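Local atomic coordinates of serpin-12 (Manduca sexta, PDB entry 6CJ7), a protein that inhibits serine proteases, probably by the trapping mechanism of the serpin family, and controls the prophenoloxidase activation system in larval hemolymph. Residues E255-F260 against I362-R367; A16-G21 against S368-F373; I43-A48 against E75-V80. All blocks are in the same frame, centred on the assembly; numbering follows the deposited sequence.

Contact 1. Residues E255-F260 against I362-R367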
ATOM      1  N   GLU A 255       6.489  -5.658  13.726  1.00 27.11           N
ATOM      2  CA  GLU A 255       7.314  -6.699  14.324  1.00 30.63           C
ATOM      3  C   GLU A 255       6.452  -7.869  14.777  1.00 32.22           C
ATOM      4  O   GLU A 255       6.841  -9.032  14.617  1.00 32.87           O
ATOM      5  CB  GLU A 255       8.118  -6.126  15.492  1.00 33.18           C
ATOM      6  CG  GLU A 255       9.207  -5.125  15.075  1.00 45.58           C
ATOM      7  CD  GLU A 255       8.651  -3.797  14.564  1.00 52.48           C
ATOM      8  OE1 GLU A 255       7.573  -3.367  15.032  1.00 51.55           O
ATOM      9  OE2 GLU A 255       9.295  -3.184  13.685  1.00 53.35           O
ATOM     10  N   ASP A 256       5.273  -7.577  15.340  1.00 30.25           N
ATOM     11  CA  ASP A 256       4.303  -8.629  15.637  1.00 30.99           C
ATOM     12  C   ASP A 256       3.917  -9.380  14.371  1.00 27.17           C
ATOM     13  O   ASP A 256       3.903 -10.619  14.344  1.00 30.29           O
ATOM     14  CB  ASP A 256       3.048  -8.039  16.285  1.00 38.65           C
ATOM     15  CG  ASP A 256       3.287  -7.525  17.687  1.00 48.97           C
ATOM     16  OD1 ASP A 256       4.039  -8.173  18.445  1.00 48.78           O
ATOM     17  OD2 ASP A 256       2.703  -6.474  18.032  1.00 52.74           O
ATOM     18  N   VAL A 257       3.588  -8.640  13.312  1.00 27.02           N
ATOM     19  CA  VAL A 257       3.163  -9.266  12.063  1.00 25.31           C
ATOM     20  C   VAL A 257       4.268 -10.157  11.508  1.00 24.03           C
ATOM     21  O   VAL A 257       4.014 -11.297  11.097  1.00 27.04           O
ATOM     22  CB  VAL A 257       2.725  -8.190  11.048  1.00 23.75           C
ATOM     23  CG1 VAL A 257       2.374  -8.831   9.711  1.00 24.58           C
ATOM     24  CG2 VAL A 257       1.515  -7.433  11.583  1.00 25.43           C
ATOM     25  N   ALA A 258       5.512  -9.668  11.505  1.00 24.09           N
ATOM     26  CA  ALA A 258       6.615 -10.485  11.002  1.00 24.69           C
ATOM     27  C   ALA A 258       6.724 -11.803  11.761  1.00 27.10           C
ATOM     28  O   ALA A 258       6.995 -12.849  11.161  1.00 30.79           O
ATOM     29  CB  ALA A 258       7.930  -9.708  11.082  1.00 27.44           C
ATOM     30  N   SER A 259       6.493 -11.779  13.080  1.00 27.39           N
ATOM     31  CA  SER A 259       6.545 -13.001  13.879  1.00 28.05           C
ATOM     32  C   SER A 259       5.463 -14.002  13.495  1.00 29.45           C
ATOM     33  O   SER A 259       5.631 -15.201  13.750  1.00 28.94           O
ATOM     34  CB  SER A 259       6.416 -12.675  15.369  1.00 33.87           C
ATOM     35  OG  SER A 259       5.053 -12.527  15.746  1.00 38.34           O
ATOM     36  N   PHE A 260       4.355 -13.544  12.899  1.00 28.82           N
ATOM     37  CA  PHE A 260       3.288 -14.465  12.523  1.00 30.00           C
ATOM     38  C   PHE A 260       3.753 -15.464  11.470  1.00 30.64           C
ATOM     39  O   PHE A 260       3.196 -16.563  11.372  1.00 30.02           O
ATOM     40  CB  PHE A 260       2.074 -13.682  12.013  1.00 25.43           C
ATOM     41  CG  PHE A 260       1.423 -12.811  13.057  1.00 28.68           C
ATOM     42  CD1 PHE A 260       1.576 -13.075  14.410  1.00 29.97           C
ATOM     43  CD2 PHE A 260       0.654 -11.726  12.678  1.00 28.24           C
ATOM     44  CE1 PHE A 260       0.968 -12.263  15.366  1.00 30.87           C
ATOM     45  CE2 PHE A 260       0.053 -10.903  13.623  1.00 26.55           C
ATOM     46  CZ  PHE A 260       0.205 -11.178  14.964  1.00 29.45           C
ATOM     47  N   ILE A 362      -3.312  -7.987   5.546  1.00 17.32           N
ATOM     48  CA  ILE A 362      -2.003  -7.424   5.246  1.00 18.61           C
ATOM     49  C   ILE A 362      -1.385  -8.287   4.166  1.00 18.82           C
ATOM     50  O   ILE A 362      -1.287  -9.506   4.329  1.00 20.18           O
ATOM     51  CB  ILE A 362      -1.102  -7.377   6.489  1.00 18.57           C
ATOM     52  CG1 ILE A 362      -1.724  -6.464   7.548  1.00 21.79           C
ATOM     53  CG2 ILE A 362       0.308  -6.883   6.122  1.00 18.85           C
ATOM     54  CD1 ILE A 362      -0.976  -6.434   8.857  1.00 26.25           C
ATOM     55  N   LEU A 363      -1.014  -7.673   3.047  1.00 15.85           N
ATOM     56  CA  LEU A 363      -0.263  -8.377   2.020  1.00 16.22           C
ATOM     57  C   LEU A 363       1.215  -8.236   2.341  1.00 18.03           C
ATOM     58  O   LEU A 363       1.734  -7.116   2.413  1.00 19.54           O
ATOM     59  CB  LEU A 363      -0.582  -7.837   0.627  1.00 17.33           C
ATOM     60  CG  LEU A 363       0.190  -8.594  -0.464  1.00 24.01           C
ATOM     61  CD1 LEU A 363      -0.401 -10.000  -0.661  1.00 23.20           C
ATOM     62  CD2 LEU A 363       0.201  -7.793  -1.769  1.00 28.66           C
ATOM     63  N   TRP A 364       1.884  -9.369   2.555  1.00 16.21           N
ATOM     64  CA  TRP A 364       3.244  -9.403   3.065  1.00 17.61           C
ATOM     65  C   TRP A 364       4.174  -9.913   1.974  1.00 17.28           C
ATOM     66  O   TRP A 364       3.878 -10.927   1.328  1.00 18.36           O
ATOM     67  CB  TRP A 364       3.306 -10.308   4.303  1.00 19.43           C
ATOM     68  CG  TRP A 364       4.571 -10.229   5.100  1.00 21.94           C
ATOM     69  CD1 TRP A 364       5.626 -11.114   5.086  1.00 19.39           C
ATOM     70  CD2 TRP A 364       4.898  -9.235   6.070  1.00 19.51           C
ATOM     71  NE1 TRP A 364       6.591 -10.709   5.978  1.00 24.63           N
ATOM     72  CE2 TRP A 364       6.167  -9.556   6.594  1.00 21.58           C
ATOM     73  CE3 TRP A 364       4.240  -8.089   6.541  1.00 19.88           C
ATOM     74  CZ2 TRP A 364       6.791  -8.774   7.571  1.00 20.23           C
ATOM     75  CZ3 TRP A 364       4.866  -7.319   7.513  1.00 20.97           C
ATOM     76  CH2 TRP A 364       6.115  -7.661   8.012  1.00 21.39           C
ATOM     77  N   ASP A 365       5.278  -9.200   1.757  1.00 17.10           N
ATOM     78  CA  ASP A 365       6.365  -9.685   0.909  1.00 16.94           C
ATOM     79  C   ASP A 365       7.244 -10.599   1.760  1.00 19.23           C
ATOM     80  O   ASP A 365       7.890 -10.144   2.710  1.00 20.17           O
ATOM     81  CB  ASP A 365       7.137  -8.504   0.320  1.00 17.38           C
ATOM     82  CG  ASP A 365       8.149  -8.932  -0.741  1.00 19.78           C
ATOM     83  OD1 ASP A 365       8.948  -9.876  -0.489  1.00 19.88           O
ATOM     84  OD2 ASP A 365       8.145  -8.339  -1.843  1.00 22.15           O
ATOM     85  N   ASN A 366       7.206 -11.910   1.474  1.00 18.90           N
ATOM     86  CA  ASN A 366       7.881 -12.893   2.317  1.00 20.65           C
ATOM     87  C   ASN A 366       9.394 -12.862   2.177  1.00 23.16           C
ATOM     88  O   ASN A 366      10.099 -13.439   3.019  1.00 28.53           O
ATOM     89  CB  ASN A 366       7.389 -14.296   1.977  1.00 19.95           C
ATOM     90  CG  ASN A 366       5.956 -14.511   2.375  1.00 23.09           C
ATOM     91  OD1 ASN A 366       5.467 -13.860   3.296  1.00 25.89           O
ATOM     92  ND2 ASN A 366       5.272 -15.423   1.694  1.00 23.05           N
ATOM     93  N   ARG A 367       9.907 -12.277   1.102  1.00 21.75           N
ATOM     94  CA  ARG A 367      11.352 -12.236   0.921  1.00 23.52           C
ATOM     95  C   ARG A 367      11.946 -10.973   1.533  1.00 25.66           C
ATOM     96  O   ARG A 367      13.031 -11.013   2.121  1.00 25.42           O
ATOM     97  CB  ARG A 367      11.714 -12.314  -0.567  1.00 26.00           C
ATOM     98  CG  ARG A 367      13.239 -12.156  -0.839  1.00 29.57           C
ATOM     99  CD  ARG A 367      13.897 -13.470  -0.907  1.00 29.72           C
ATOM    100  NE  ARG A 367      15.363 -13.433  -1.103  1.00 24.91           N
ATOM    101  CZ  ARG A 367      15.991 -14.001  -2.124  1.00 35.75           C
ATOM    102  NH1 ARG A 367      15.294 -14.630  -3.068  1.00 41.11           N
ATOM    103  NH2 ARG A 367      17.310 -13.940  -2.200  1.00 32.72           N
TER
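Trp364 brings the six-membered part of its indole up to Val257 and Ala258. This is helix-on-sheet packing within the serpin fold. Helix 254-260 covers strand 359-365, which runs between strands 232-239 and 370-377. The short axes of 255-260 and 362-365 come within 10.6 Å and their directions differ by 70°. Trp364 CG stands anti to its own N (chi1 -168°), and the ring reaches up to the helix. Trp364 CZ3 meets Val257 CG1 at 3.7 Å, and Trp364 CZ2 meets Ala258 CB at 3.8 Å. Both methyls approach the ring obliquely. The Val257 and Trp364 side chains run past each other in opposite directions. The other branch of Val257 has a different partner: its CG2 meets Ile362 CD1 tip to tip at 3.8 Å. One valine thus touches two strand residues, through one methyl each. Ile235 of strand 232-239 also packs on Val257 and Trp364. The contact is apolar, while polar groups gather where the strand ends. There Arg367 N donates to Asp365 OD1 at 3.0 Å in an Asx turn, and Asn366 OD1 lies in the plane of the indole, at its edge.

Contact 2. Residues A16-G21 against S368-F373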
ATOM      1  N   ALA A  16      10.989  -2.441   9.364  1.00 33.20           N
ATOM      2  CA  ALA A  16      11.295  -1.059   9.737  1.00 29.45           C
ATOM      3  C   ALA A  16      11.375  -0.140   8.527  1.00 27.59           C
ATOM      4  O   ALA A  16      11.128   1.068   8.649  1.00 26.61           O
ATOM      5  CB  ALA A  16      12.612  -0.989  10.513  1.00 32.97           C
ATOM      6  N   SER A  17      11.721  -0.678   7.354  1.00 25.38           N
ATOM      7  CA  SER A  17      11.924   0.182   6.193  1.00 23.28           C
ATOM      8  C   SER A  17      10.647   0.905   5.783  1.00 21.76           C
ATOM      9  O   SER A  17      10.718   2.013   5.246  1.00 24.33           O
ATOM     10  CB  SER A  17      12.464  -0.626   5.015  1.00 34.74           C
ATOM     11  OG  SER A  17      11.549  -1.631   4.628  1.00 34.96           O
ATOM     12  N   THR A  18       9.478   0.294   5.995  1.00 20.99           N
ATOM     13  CA  THR A  18       8.220   0.931   5.625  1.00 20.89           C
ATOM     14  C   THR A  18       7.465   1.487   6.829  1.00 22.29           C
ATOM     15  O   THR A  18       6.256   1.744   6.730  1.00 21.12           O
ATOM     16  CB  THR A  18       7.330  -0.041   4.839  1.00 24.88           C
ATOM     17  OG1 THR A  18       7.109  -1.236   5.596  1.00 25.53           O
ATOM     18  CG2 THR A  18       7.971  -0.402   3.499  1.00 23.20           C
ATOM     19  N   SER A  19       8.163   1.728   7.945  1.00 24.80           N
ATOM     20  CA  SER A  19       7.493   2.229   9.143  1.00 25.88           C
ATOM     21  C   SER A  19       6.746   3.538   8.884  1.00 25.16           C
ATOM     22  O   SER A  19       5.648   3.737   9.418  1.00 25.64           O
ATOM     23  CB  SER A  19       8.500   2.411  10.274  1.00 28.22           C
ATOM     24  OG  SER A  19       9.519   3.316   9.882  1.00 29.40           O
ATOM     25  N   PHE A  20       7.315   4.449   8.082  1.00 21.34           N
ATOM     26  CA  PHE A  20       6.601   5.694   7.792  1.00 21.10           C
ATOM     27  C   PHE A  20       5.237   5.406   7.168  1.00 23.44           C
ATOM     28  O   PHE A  20       4.211   5.962   7.592  1.00 22.53           O
ATOM     29  CB  PHE A  20       7.420   6.593   6.866  1.00 22.42           C
ATOM     30  CG  PHE A  20       6.689   7.842   6.463  1.00 27.07           C
ATOM     31  CD1 PHE A  20       6.504   8.852   7.375  1.00 26.06           C
ATOM     32  CD2 PHE A  20       6.169   7.981   5.189  1.00 24.19           C
ATOM     33  CE1 PHE A  20       5.811  10.003   7.028  1.00 25.08           C
ATOM     34  CE2 PHE A  20       5.472   9.131   4.832  1.00 29.88           C
ATOM     35  CZ  PHE A  20       5.306  10.139   5.758  1.00 25.62           C
ATOM     36  N   GLY A  21       5.216   4.547   6.143  1.00 19.14           N
ATOM     37  CA  GLY A  21       3.965   4.221   5.473  1.00 19.11           C
ATOM     38  C   GLY A  21       2.958   3.544   6.386  1.00 21.01           C
ATOM     39  O   GLY A  21       1.755   3.784   6.275  1.00 19.59           O
ATOM     40  N   SER A 368      11.242  -9.851   1.419  1.00 18.91           N
ATOM     41  CA  SER A 368      11.744  -8.584   1.940  1.00 21.29           C
ATOM     42  C   SER A 368      11.180  -8.226   3.312  1.00 21.46           C
ATOM     43  O   SER A 368      11.655  -7.262   3.925  1.00 22.99           O
ATOM     44  CB  SER A 368      11.449  -7.454   0.946  1.00 21.99           C
ATOM     45  OG  SER A 368      12.288  -7.572  -0.195  1.00 24.51           O
ATOM     46  N   SER A 369      10.186  -8.977   3.799  1.00 21.30           N
ATOM     47  CA  SER A 369       9.622  -8.801   5.139  1.00 22.04           C
ATOM     48  C   SER A 369       9.059  -7.399   5.335  1.00 19.38           C
ATOM     49  O   SER A 369       9.381  -6.711   6.307  1.00 22.95           O
ATOM     50  CB  SER A 369      10.655  -9.113   6.222  1.00 23.22           C
ATOM     51  OG  SER A 369      11.071 -10.465   6.141  1.00 26.84           O
ATOM     52  N   ILE A 370       8.192  -6.991   4.411  1.00 19.02           N
ATOM     53  CA  ILE A 370       7.528  -5.684   4.492  1.00 19.57           C
ATOM     54  C   ILE A 370       6.062  -5.837   4.124  1.00 20.91           C
ATOM     55  O   ILE A 370       5.668  -6.733   3.365  1.00 20.63           O
ATOM     56  CB  ILE A 370       8.184  -4.640   3.565  1.00 22.18           C
ATOM     57  CG1 ILE A 370       8.208  -5.122   2.117  1.00 23.34           C
ATOM     58  CG2 ILE A 370       9.583  -4.271   4.036  1.00 23.88           C
ATOM     59  CD1 ILE A 370       8.428  -3.983   1.133  1.00 24.94           C
ATOM     60  N   PRO A 371       5.214  -4.964   4.677  1.00 20.13           N
ATOM     61  CA  PRO A 371       3.794  -4.934   4.295  1.00 19.02           C
ATOM     62  C   PRO A 371       3.589  -4.121   3.025  1.00 20.85           C
ATOM     63  O   PRO A 371       3.741  -2.894   3.016  1.00 23.87           O
ATOM     64  CB  PRO A 371       3.125  -4.278   5.511  1.00 17.88           C
ATOM     65  CG  PRO A 371       4.197  -3.353   6.044  1.00 20.20           C
ATOM     66  CD  PRO A 371       5.502  -4.089   5.827  1.00 21.27           C
ATOM     67  N   LEU A 372       3.242  -4.809   1.945  1.00 16.64           N
ATOM     68  CA  LEU A 372       2.969  -4.161   0.670  1.00 17.54           C
ATOM     69  C   LEU A 372       1.584  -3.543   0.622  1.00 20.35           C
ATOM     70  O   LEU A 372       1.371  -2.614  -0.154  1.00 20.34           O
ATOM     71  CB  LEU A 372       3.084  -5.161  -0.481  1.00 18.14           C
ATOM     72  CG  LEU A 372       4.481  -5.756  -0.678  1.00 19.23           C
ATOM     73  CD1 LEU A 372       4.454  -6.788  -1.800  1.00 22.65           C
ATOM     74  CD2 LEU A 372       5.463  -4.647  -1.006  1.00 22.10           C
ATOM     75  N   PHE A 373       0.638  -4.070   1.393  1.00 18.89           N
ATOM     76  CA  PHE A 373      -0.735  -3.584   1.388  1.00 19.19           C
ATOM     77  C   PHE A 373      -1.282  -3.768   2.794  1.00 16.58           C
ATOM     78  O   PHE A 373      -1.025  -4.797   3.437  1.00 19.07           O
ATOM     79  CB  PHE A 373      -1.571  -4.386   0.365  1.00 18.72           C
ATOM     80  CG  PHE A 373      -2.666  -3.637  -0.303  1.00 29.70           C
ATOM     81  CD1 PHE A 373      -3.903  -3.506   0.309  1.00 36.32           C
ATOM     82  CD2 PHE A 373      -2.511  -3.166  -1.593  1.00 22.91           C
ATOM     83  CE1 PHE A 373      -4.945  -2.842  -0.333  1.00 36.79           C
ATOM     84  CE2 PHE A 373      -3.528  -2.516  -2.237  1.00 35.37           C
ATOM     85  CZ  PHE A 373      -4.757  -2.347  -1.608  1.00 37.36           C
TER
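Ser17 and Thr18 both hold their hydroxyl between the backbone N and the carbonyl carbon (chi1 61° and 56°), which turns both oxygens to Ile370 and Pro371. Ile370 has CG1 in the equivalent place (chi1 56°), and its CG2 branch is the one that meets the serine. The meeting is close: Ser17 OG lies 3.3 Å from Ile370 CG2. Thr18 OG1 reaches the proline ring, 3.3 Å from Pro371 CD and 3.6 Å from Pro371 CG. The same oxygen stands 4.1 Å from Ile370 CB. The Thr18 and Pro371 side chains pass each other in opposite directions. Oxygen therefore rests on carbon across this contact, and the hydroxyls find polar partners nearer home. Ser17 OG bonds to Gly14 O, and Thr18 OG1 makes a weak bond to Pro15 O. Both residues are buried. The Ser17 bond gives its hydroxyl a polar partner, whereas the Thr18 bond adds little.

The backbone on each side is irregular. Residues 16-17 form a short 3-10 segment, where Ser19 N donates to Ala16 O at 3.1 Å. Thr18 then takes the N-cap position of helix 19-31, though its side chain makes no capping bond. In the other segment, Ser369 and Ile370 face Asp365 in a G1 beta bulge, with Ser369 in a left-handed conformation. Leu372 and Phe373 face Leu363 in a classic bulge.

The contact joins residues near the start of the chain to a strand near its end, 347 residues apart at the closest ends. Helix 70-85 brings Ile76 to Ser17 and Val80 to Ile370. Helix 40-51 sets Thr44 against Thr18 and Phe41 against Ile370, while Ile362 and Trp364 of strand 359-365 pack on Pro371.

Contact 3. Residues I43-A48 against E75-V80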
ATOM      1  N   ILE A  43       3.776   4.427  -0.108  1.00 17.10           N
ATOM      2  CA  ILE A  43       3.855   5.699   0.606  1.00 18.92           C
ATOM      3  C   ILE A  43       5.291   5.974   1.036  1.00 21.77           C
ATOM      4  O   ILE A  43       5.763   7.115   0.974  1.00 20.15           O
ATOM      5  CB  ILE A  43       2.882   5.699   1.800  1.00 20.29           C
ATOM      6  CG1 ILE A  43       1.446   5.607   1.300  1.00 20.42           C
ATOM      7  CG2 ILE A  43       3.095   6.938   2.664  1.00 21.88           C
ATOM      8  CD1 ILE A  43       0.423   5.339   2.392  1.00 22.31           C
ATOM      9  N   THR A  44       6.014   4.935   1.463  1.00 18.41           N
ATOM     10  CA  THR A  44       7.418   5.112   1.824  1.00 20.57           C
ATOM     11  C   THR A  44       8.263   5.437   0.595  1.00 22.27           C
ATOM     12  O   THR A  44       9.141   6.309   0.656  1.00 20.45           O
ATOM     13  CB  THR A  44       7.937   3.853   2.538  1.00 20.12           C
ATOM     14  OG1 THR A  44       7.099   3.557   3.665  1.00 19.93           O
ATOM     15  CG2 THR A  44       9.359   4.070   3.047  1.00 21.00           C
ATOM     16  N   ILE A  45       7.992   4.766  -0.536  1.00 20.21           N
ATOM     17  CA  ILE A  45       8.737   5.022  -1.775  1.00 20.33           C
ATOM     18  C   ILE A  45       8.607   6.482  -2.181  1.00 19.94           C
ATOM     19  O   ILE A  45       9.583   7.114  -2.612  1.00 21.76           O
ATOM     20  CB  ILE A  45       8.249   4.085  -2.902  1.00 28.10           C
ATOM     21  CG1 ILE A  45       8.766   2.666  -2.689  1.00 35.50           C
ATOM     22  CG2 ILE A  45       8.709   4.610  -4.271  1.00 33.14           C
ATOM     23  CD1 ILE A  45      10.196   2.478  -3.148  1.00 37.60           C
ATOM     24  N   LEU A  46       7.399   7.042  -2.056  1.00 18.48           N
ATOM     25  CA  LEU A  46       7.182   8.455  -2.342  1.00 18.26           C
ATOM     26  C   LEU A  46       8.177   9.322  -1.580  1.00 19.96           C
ATOM     27  O   LEU A  46       8.888  10.154  -2.167  1.00 21.14           O
ATOM     28  CB  LEU A  46       5.733   8.804  -1.967  1.00 17.53           C
ATOM     29  CG  LEU A  46       5.153  10.203  -2.167  1.00 34.56           C
ATOM     30  CD1 LEU A  46       5.518  11.180  -1.062  1.00 38.43           C
ATOM     31  CD2 LEU A  46       5.583  10.720  -3.496  1.00 40.03           C
ATOM     32  N   LEU A  47       8.249   9.130  -0.261  1.00 18.48           N
ATOM     33  CA  LEU A  47       9.104   9.985   0.560  1.00 20.24           C
ATOM     34  C   LEU A  47      10.581   9.672   0.346  1.00 18.22           C
ATOM     35  O   LEU A  47      11.406  10.596   0.310  1.00 21.52           O
ATOM     36  CB  LEU A  47       8.756   9.824   2.038  1.00 26.84           C
ATOM     37  CG  LEU A  47       7.633  10.616   2.704  1.00 37.69           C
ATOM     38  CD1 LEU A  47       7.924  12.089   2.467  1.00 45.63           C
ATOM     39  CD2 LEU A  47       6.241  10.269   2.182  1.00 29.64           C
ATOM     40  N   ALA A  48      10.940   8.379   0.249  1.00 17.68           N
ATOM     41  CA  ALA A  48      12.347   8.004   0.068  1.00 20.74           C
ATOM     42  C   ALA A  48      12.879   8.510  -1.260  1.00 20.64           C
ATOM     43  O   ALA A  48      14.067   8.833  -1.377  1.00 20.07           O
ATOM     44  CB  ALA A  48      12.535   6.478   0.170  1.00 18.54           C
ATOM     45  N   GLU A  75      19.508   2.081  -1.079  1.00 23.36           N
ATOM     46  CA  GLU A  75      19.993   0.707  -1.118  1.00 25.24           C
ATOM     47  C   GLU A  75      18.881  -0.274  -0.784  1.00 26.09           C
ATOM     48  O   GLU A  75      18.771  -1.335  -1.415  1.00 28.70           O
ATOM     49  CB  GLU A  75      21.157   0.528  -0.150  1.00 32.28           C
ATOM     50  CG  GLU A  75      22.474   1.037  -0.693  1.00 58.75           C
ATOM     51  CD  GLU A  75      22.745   0.556  -2.114  1.00 73.86           C
ATOM     52  OE1 GLU A  75      22.787  -0.671  -2.339  1.00 75.58           O
ATOM     53  OE2 GLU A  75      22.908   1.405  -3.010  1.00 78.06           O
ATOM     54  N   ILE A  76      18.069   0.054   0.222  1.00 22.59           N
ATOM     55  CA  ILE A  76      17.006  -0.854   0.640  1.00 24.91           C
ATOM     56  C   ILE A  76      15.993  -1.029  -0.478  1.00 26.55           C
ATOM     57  O   ILE A  76      15.622  -2.153  -0.833  1.00 23.94           O
ATOM     58  CB  ILE A  76      16.345  -0.350   1.934  1.00 26.93           C
ATOM     59  CG1 ILE A  76      17.237  -0.679   3.133  1.00 31.75           C
ATOM     60  CG2 ILE A  76      14.942  -0.953   2.109  1.00 27.01           C
ATOM     61  CD1 ILE A  76      16.947   0.158   4.354  1.00 37.55           C
ATOM     62  N   PHE A  77      15.540   0.076  -1.073  1.00 22.46           N
ATOM     63  CA  PHE A  77      14.479  -0.081  -2.054  1.00 22.02           C
ATOM     64  C   PHE A  77      14.988  -0.590  -3.390  1.00 23.03           C
ATOM     65  O   PHE A  77      14.221  -1.239  -4.112  1.00 23.61           O
ATOM     66  CB  PHE A  77      13.686   1.220  -2.180  1.00 22.93           C
ATOM     67  CG  PHE A  77      12.824   1.466  -0.983  1.00 26.19           C
ATOM     68  CD1 PHE A  77      11.730   0.654  -0.732  1.00 31.71           C
ATOM     69  CD2 PHE A  77      13.156   2.434  -0.056  1.00 29.23           C
ATOM     70  CE1 PHE A  77      10.946   0.847   0.387  1.00 38.44           C
ATOM     71  CE2 PHE A  77      12.381   2.621   1.070  1.00 27.57           C
ATOM     72  CZ  PHE A  77      11.277   1.832   1.290  1.00 32.95           C
ATOM     73  N   LYS A  78      16.272  -0.398  -3.711  1.00 21.87           N
ATOM     74  CA  LYS A  78      16.796  -1.076  -4.887  1.00 24.27           C
ATOM     75  C   LYS A  78      16.649  -2.582  -4.734  1.00 25.63           C
ATOM     76  O   LYS A  78      16.218  -3.270  -5.668  1.00 22.78           O
ATOM     77  CB  LYS A  78      18.259  -0.693  -5.139  1.00 25.80           C
ATOM     78  CG  LYS A  78      18.846  -1.340  -6.397  1.00 25.43           C
ATOM     79  CD  LYS A  78      20.250  -0.809  -6.685  1.00 33.04           C
ATOM     80  CE  LYS A  78      20.879  -1.539  -7.850  1.00 44.32           C
ATOM     81  NZ  LYS A  78      21.670  -2.714  -7.379  1.00 50.68           N
ATOM     82  N   LYS A  79      16.955  -3.107  -3.544  1.00 23.63           N
ATOM     83  CA  LYS A  79      16.888  -4.553  -3.355  1.00 25.44           C
ATOM     84  C   LYS A  79      15.446  -5.035  -3.298  1.00 24.35           C
ATOM     85  O   LYS A  79      15.127  -6.096  -3.842  1.00 24.63           O
ATOM     86  CB  LYS A  79      17.634  -4.974  -2.097  1.00 25.73           C
ATOM     87  CG  LYS A  79      17.927  -6.462  -2.098  1.00 37.94           C
ATOM     88  CD  LYS A  79      18.558  -6.948  -0.810  1.00 48.50           C
ATOM     89  CE  LYS A  79      18.569  -8.461  -0.803  1.00 55.81           C
ATOM     90  NZ  LYS A  79      17.205  -8.967  -1.139  1.00 54.38           N
ATOM     91  N   VAL A  80      14.556  -4.274  -2.643  1.00 21.24           N
ATOM     92  CA  VAL A  80      13.146  -4.670  -2.611  1.00 20.51           C
ATOM     93  C   VAL A  80      12.596  -4.763  -4.023  1.00 20.61           C
ATOM     94  O   VAL A  80      11.885  -5.720  -4.382  1.00 20.62           O
ATOM     95  CB  VAL A  80      12.335  -3.678  -1.754  1.00 23.10           C
ATOM     96  CG1 VAL A  80      10.826  -3.947  -1.911  1.00 22.76           C
ATOM     97  CG2 VAL A  80      12.767  -3.763  -0.297  1.00 22.07           C
TER
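The helical segments 43-48 and 75-80 run at 135° to each other, midway between perpendicular and antiparallel. Their short axes approach to 11.4 Å. The backbones are nearest at Ile45 and Phe77, whose CA atoms are 7.7 Å apart. That gap is filled by one aromatic ring.

Phe77 points at the other helix and carries the whole contact from its side. It meets Thr44, Ile45 and Ala48, three residues that lie on one flank of helix 40-51. All three come obliquely and from the same side of the ring plane. Ile45 CD1 sits by the root of the ring, 3.4 Å from Phe77 CD1 and 3.6 Å from Phe77 CG. Its second torsion (chi2 -81°) bends the chain back, which brings the CD1 methyl to the phenyl although the side chain starts out in another direction. Thr44 CG2 takes the far end of the ring, 3.4 Å from Phe77 CZ. Those two side chains cross at about a right angle. Ala48 CB stands by the CD2-CE2 side, 4.0 Å from Phe77 CE2.

Thr44 divides its two branches. The methyl goes to Phe77, while OG1 bonds to Pro40 O one helical turn back and also accepts from Gly21 N. Around the site, Phe119 packs on Ile45 and Ala48, and Leu66 of helix 56-66 touches Thr44 and Ala48. Asn169 of strand 165-174 touches Ile45.

This is buried helix-helix packing of the serpin core, in which the central helix 40-51 lies behind the large sheet and helix 70-85 packs against it.

How the contacts relate
All three contacts are buried, but they join different parts of the fold. Contact 1 sets a helix on a sheet, contact 2 sets the N-terminal turn on a bulged strand, and contact 3 joins two helices. Contacts 1 and 2 share a sheet: strands 359-365 and 370-377 are antiparallel neighbours, linked by Leu363 N to Phe373 O and Leu363 O to Leu372 N. Contacts 2 and 3 touch directly, where Thr44 CG2 packs on Ser17 O. Contacts 1 and 3 do not touch, and their centres lie about 17 Å apart. Aromatic rings carry contacts 1 and 3, whereas hydroxyl oxygens against aliphatic carbons mark contact 2, which lies closest to the chain centre.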